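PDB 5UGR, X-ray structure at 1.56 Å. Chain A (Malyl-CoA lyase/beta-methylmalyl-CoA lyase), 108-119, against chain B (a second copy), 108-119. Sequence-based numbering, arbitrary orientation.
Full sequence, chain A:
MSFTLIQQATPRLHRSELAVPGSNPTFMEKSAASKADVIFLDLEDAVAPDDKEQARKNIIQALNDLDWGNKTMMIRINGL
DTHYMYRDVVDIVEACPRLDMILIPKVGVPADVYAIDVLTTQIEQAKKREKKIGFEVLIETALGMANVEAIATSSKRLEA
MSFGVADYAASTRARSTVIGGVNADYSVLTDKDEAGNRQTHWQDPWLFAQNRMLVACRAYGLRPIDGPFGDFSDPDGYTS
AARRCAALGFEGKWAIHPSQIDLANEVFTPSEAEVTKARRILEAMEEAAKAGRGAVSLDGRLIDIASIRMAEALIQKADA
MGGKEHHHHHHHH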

# COMPACT_ATOMS: atom_id res chain seq x y z
N GLY A 108 9.62 -15.48 2.75
CA GLY A 108 9.47 -14.67 1.54
C GLY A 108 8.62 -13.44 1.72
O GLY A 108 8.90 -12.41 1.13
N VAL A 109 7.56 -13.55 2.51
CA VAL A 109 6.59 -12.47 2.71
C VAL A 109 6.11 -12.48 4.18
O VAL A 109 6.20 -13.50 4.87
CB VAL A 109 5.37 -12.59 1.77
CG1 VAL A 109 5.78 -12.50 0.33
CG2 VAL A 109 4.58 -13.88 1.99
N PRO A 110 5.60 -11.36 4.68
CA PRO A 110 5.15 -11.30 6.08
C PRO A 110 4.12 -12.38 6.46
O PRO A 110 4.13 -12.90 7.58
CB PRO A 110 4.62 -9.90 6.24
CG PRO A 110 4.95 -9.17 5.08
CD PRO A 110 5.56 -10.04 4.04
N ALA A 111 3.25 -12.73 5.51
CA ALA A 111 2.19 -13.71 5.82
C ALA A 111 2.78 -15.10 6.11
O ALA A 111 2.11 -15.91 6.79
CB ALA A 111 1.17 -13.80 4.68
N ASP A 112 4.01 -15.39 5.64
CA ASP A 112 4.66 -16.64 6.03
C ASP A 112 4.80 -16.69 7.55
O ASP A 112 4.57 -17.74 8.21
CB ASP A 112 6.06 -16.78 5.38
CG ASP A 112 6.03 -17.05 3.86
OD1 ASP A 112 5.11 -17.76 3.41
OD2 ASP A 112 7.02 -16.58 3.23
N VAL A 113 5.22 -15.58 8.12
CA VAL A 113 5.45 -15.50 9.57
C VAL A 113 4.11 -15.54 10.32
O VAL A 113 3.98 -16.24 11.34
CB VAL A 113 6.28 -14.28 9.94
CG1 VAL A 113 6.60 -14.28 11.44
CG2 VAL A 113 7.57 -14.24 9.16
N TYR A 114 3.12 -14.82 9.82
CA TYR A 114 1.77 -14.84 10.37
C TYR A 114 1.28 -16.28 10.49
O TYR A 114 0.67 -16.67 11.50
CB TYR A 114 0.85 -13.95 9.55
CG TYR A 114 -0.50 -13.60 10.06
CD1 TYR A 114 -1.58 -14.49 9.96
CD2 TYR A 114 -0.74 -12.34 10.66
CE1 TYR A 114 -2.88 -14.11 10.33
CE2 TYR A 114 -2.01 -11.97 11.03
CZ TYR A 114 -3.09 -12.83 10.86
OH TYR A 114 -4.35 -12.43 11.24
N ALA A 115 1.48 -17.05 9.43
CA ALA A 115 1.00 -18.44 9.44
C ALA A 115 1.56 -19.24 10.58
O ALA A 115 0.81 -20.03 11.20
CB ALA A 115 1.27 -19.10 8.10
N ILE A 116 2.87 -19.09 10.82
CA ILE A 116 3.50 -19.83 11.92
C ILE A 116 3.05 -19.28 13.26
O ILE A 116 2.92 -20.03 14.24
CB ILE A 116 5.04 -19.85 11.76
CG1 ILE A 116 5.42 -20.31 10.35
CG2 ILE A 116 5.69 -20.76 12.82
CD1 ILE A 116 4.77 -21.53 9.81
N ASP A 117 2.79 -17.98 13.33
CA ASP A 117 2.28 -17.36 14.56
C ASP A 117 0.87 -17.95 14.92
O ASP A 117 0.65 -18.32 16.07
CB ASP A 117 2.26 -15.85 14.35
CG ASP A 117 2.31 -15.03 15.61
OD1 ASP A 117 2.16 -15.58 16.72
OD2 ASP A 117 2.42 -13.77 15.45
N VAL A 118 -0.02 -18.11 13.93
CA VAL A 118 -1.32 -18.69 14.17
C VAL A 118 -1.14 -20.09 14.80
O VAL A 118 -1.72 -20.37 15.86
CB VAL A 118 -2.12 -18.79 12.88
CG1 VAL A 118 -3.39 -19.58 13.10
CG2 VAL A 118 -2.49 -17.37 12.34
N LEU A 119 -0.36 -20.94 14.14
CA LEU A 119 -0.24 -22.34 14.57
C LEU A 119 0.40 -22.40 15.95
O LEU A 119 -0.09 -23.15 16.84
CB LEU A 119 0.52 -23.11 13.50
CG LEU A 119 0.72 -24.61 13.77
CD1 LEU A 119 -0.63 -25.33 13.95
CD2 LEU A 119 1.49 -25.22 12.62
N GLY B 108 -10.73 -11.73 9.33
CA GLY B 108 -10.48 -10.30 9.54
C GLY B 108 -9.56 -9.68 8.53
O GLY B 108 -9.76 -8.53 8.16
N VAL B 109 -8.54 -10.40 8.11
CA VAL B 109 -7.50 -9.90 7.21
C VAL B 109 -7.07 -11.02 6.25
O VAL B 109 -7.25 -12.22 6.54
CB VAL B 109 -6.27 -9.36 7.97
CG1 VAL B 109 -6.63 -8.21 8.86
CG2 VAL B 109 -5.58 -10.44 8.80
N PRO B 110 -6.50 -10.68 5.09
CA PRO B 110 -6.09 -11.70 4.13
C PRO B 110 -5.14 -12.78 4.70
O PRO B 110 -5.23 -13.96 4.33
CB PRO B 110 -5.46 -10.92 3.00
CG PRO B 110 -5.72 -9.55 3.23
CD PRO B 110 -6.35 -9.33 4.55
N ALA B 111 -4.27 -12.38 5.63
CA ALA B 111 -3.29 -13.33 6.18
C ALA B 111 -3.98 -14.43 6.99
O ALA B 111 -3.39 -15.53 7.15
CB ALA B 111 -2.25 -12.62 7.04
N ASP B 112 -5.21 -14.19 7.48
CA ASP B 112 -5.96 -15.28 8.13
C ASP B 112 -6.16 -16.43 7.14
O ASP B 112 -6.01 -17.63 7.48
CB ASP B 112 -7.35 -14.79 8.63
CG ASP B 112 -7.29 -13.85 9.85
OD1 ASP B 112 -6.41 -14.05 10.70
OD2 ASP B 112 -8.22 -13.00 9.89
N VAL B 113 -6.51 -16.08 5.93
CA VAL B 113 -6.78 -17.08 4.88
C VAL B 113 -5.47 -17.75 4.45
O VAL B 113 -5.42 -18.98 4.28
CB VAL B 113 -7.53 -16.48 3.71
CG1 VAL B 113 -7.89 -17.57 2.69
CG2 VAL B 113 -8.79 -15.79 4.16
N TYR B 114 -4.42 -16.96 4.28
CA TYR B 114 -3.09 -17.48 3.97
C TYR B 114 -2.70 -18.56 4.97
O TYR B 114 -2.15 -19.62 4.60
CB TYR B 114 -2.09 -16.34 3.89
CG TYR B 114 -0.73 -16.58 3.33
CD1 TYR B 114 0.28 -17.17 4.08
CD2 TYR B 114 -0.43 -16.19 2.00
CE1 TYR B 114 1.60 -17.28 3.60
CE2 TYR B 114 0.86 -16.31 1.52
CZ TYR B 114 1.88 -16.83 2.30
OH TYR B 114 3.15 -16.94 1.79
N ALA B 115 -2.92 -18.28 6.25
CA ALA B 115 -2.54 -19.25 7.28
C ALA B 115 -3.19 -20.59 7.09
O ALA B 115 -2.51 -21.63 7.28
CB ALA B 115 -2.82 -18.68 8.66
N ILE B 116 -4.49 -20.58 6.78
CA ILE B 116 -5.20 -21.85 6.57
C ILE B 116 -4.75 -22.50 5.28
O ILE B 116 -4.71 -23.74 5.18
CB ILE B 116 -6.73 -21.64 6.65
CG1 ILE B 116 -7.10 -20.87 7.92
CG2 ILE B 116 -7.48 -22.98 6.59
CD1 ILE B 116 -6.52 -21.34 9.20
N ASP B 117 -4.40 -21.70 4.27
CA ASP B 117 -3.89 -22.24 3.00
C ASP B 117 -2.54 -22.99 3.24
O ASP B 117 -2.38 -24.11 2.75
CB ASP B 117 -3.76 -21.07 2.02
CG ASP B 117 -3.80 -21.45 0.57
OD1 ASP B 117 -3.72 -22.65 0.24
OD2 ASP B 117 -3.82 -20.49 -0.26
N VAL B 118 -1.63 -22.42 4.05
CA VAL B 118 -0.38 -23.07 4.36
C VAL B 118 -0.68 -24.47 4.96
O VAL B 118 -0.15 -25.48 4.48
CB VAL B 118 0.45 -22.24 5.32
CG1 VAL B 118 1.65 -23.03 5.80
CG2 VAL B 118 0.93 -20.93 4.65
N LEU B 119 -1.49 -24.50 6.02
CA LEU B 119 -1.72 -25.75 6.76
C LEU B 119 -2.40 -26.77 5.86
O LEU B 119 -2.00 -27.96 5.83
CB LEU B 119 -2.50 -25.42 8.03
CG LEU B 119 -2.81 -26.60 8.95
CD1 LEU B 119 -1.52 -27.31 9.40
CD2 LEU B 119 -3.58 -26.11 10.15
O HOH W 1 -0.71 -16.46 7.28
O HOH W 2 -0.88 -22.03 9.75

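Residues 108-119 of the two copies pack about an exact two-fold axis, their helices crossing at -72° with axes 8.4 Å apart, so each contact between unlike residues occurs twice, while A111 and A115 each also meet their own counterpart; 537 Å² is buried in total. Before the helix, the backbone nitrogens of G108(A) and V109(A) donate to D112(A) OD2, fixing the carboxylate, while V109(A) CG2 lies 3.4 Å from Y114(B) OH. A111(A) points toward the partner and sets its CB over one face of the Y114(B) ring, 3.5 Å from the ring centroid, in a CH-pi contact; its small methyl lets the aromatic ring lie this close. The CA-to-CB bond of D112(A) points away, yet its m rotamer brings the carboxylate back, and OD1 accepts a 2.7 Å hydrogen bond from Y114(B) OH. Y114(A), in the t rotamer, reaches across likewise, covering A111(B) with its ring and donating from OH to D112(B) OD1. Alanine at 115 permits the tightest backbone approach, with 4.2 Å between A115(A) CA and A115(B) CA. Two waters bridge the helices: water 1 donates to A111(A) O and A111(B) O, water 2 to A115(A) O and A115(B) O. One turn on, V118(A) extends the apolar contact, its CG2 3.9 Å from A115(B) CB.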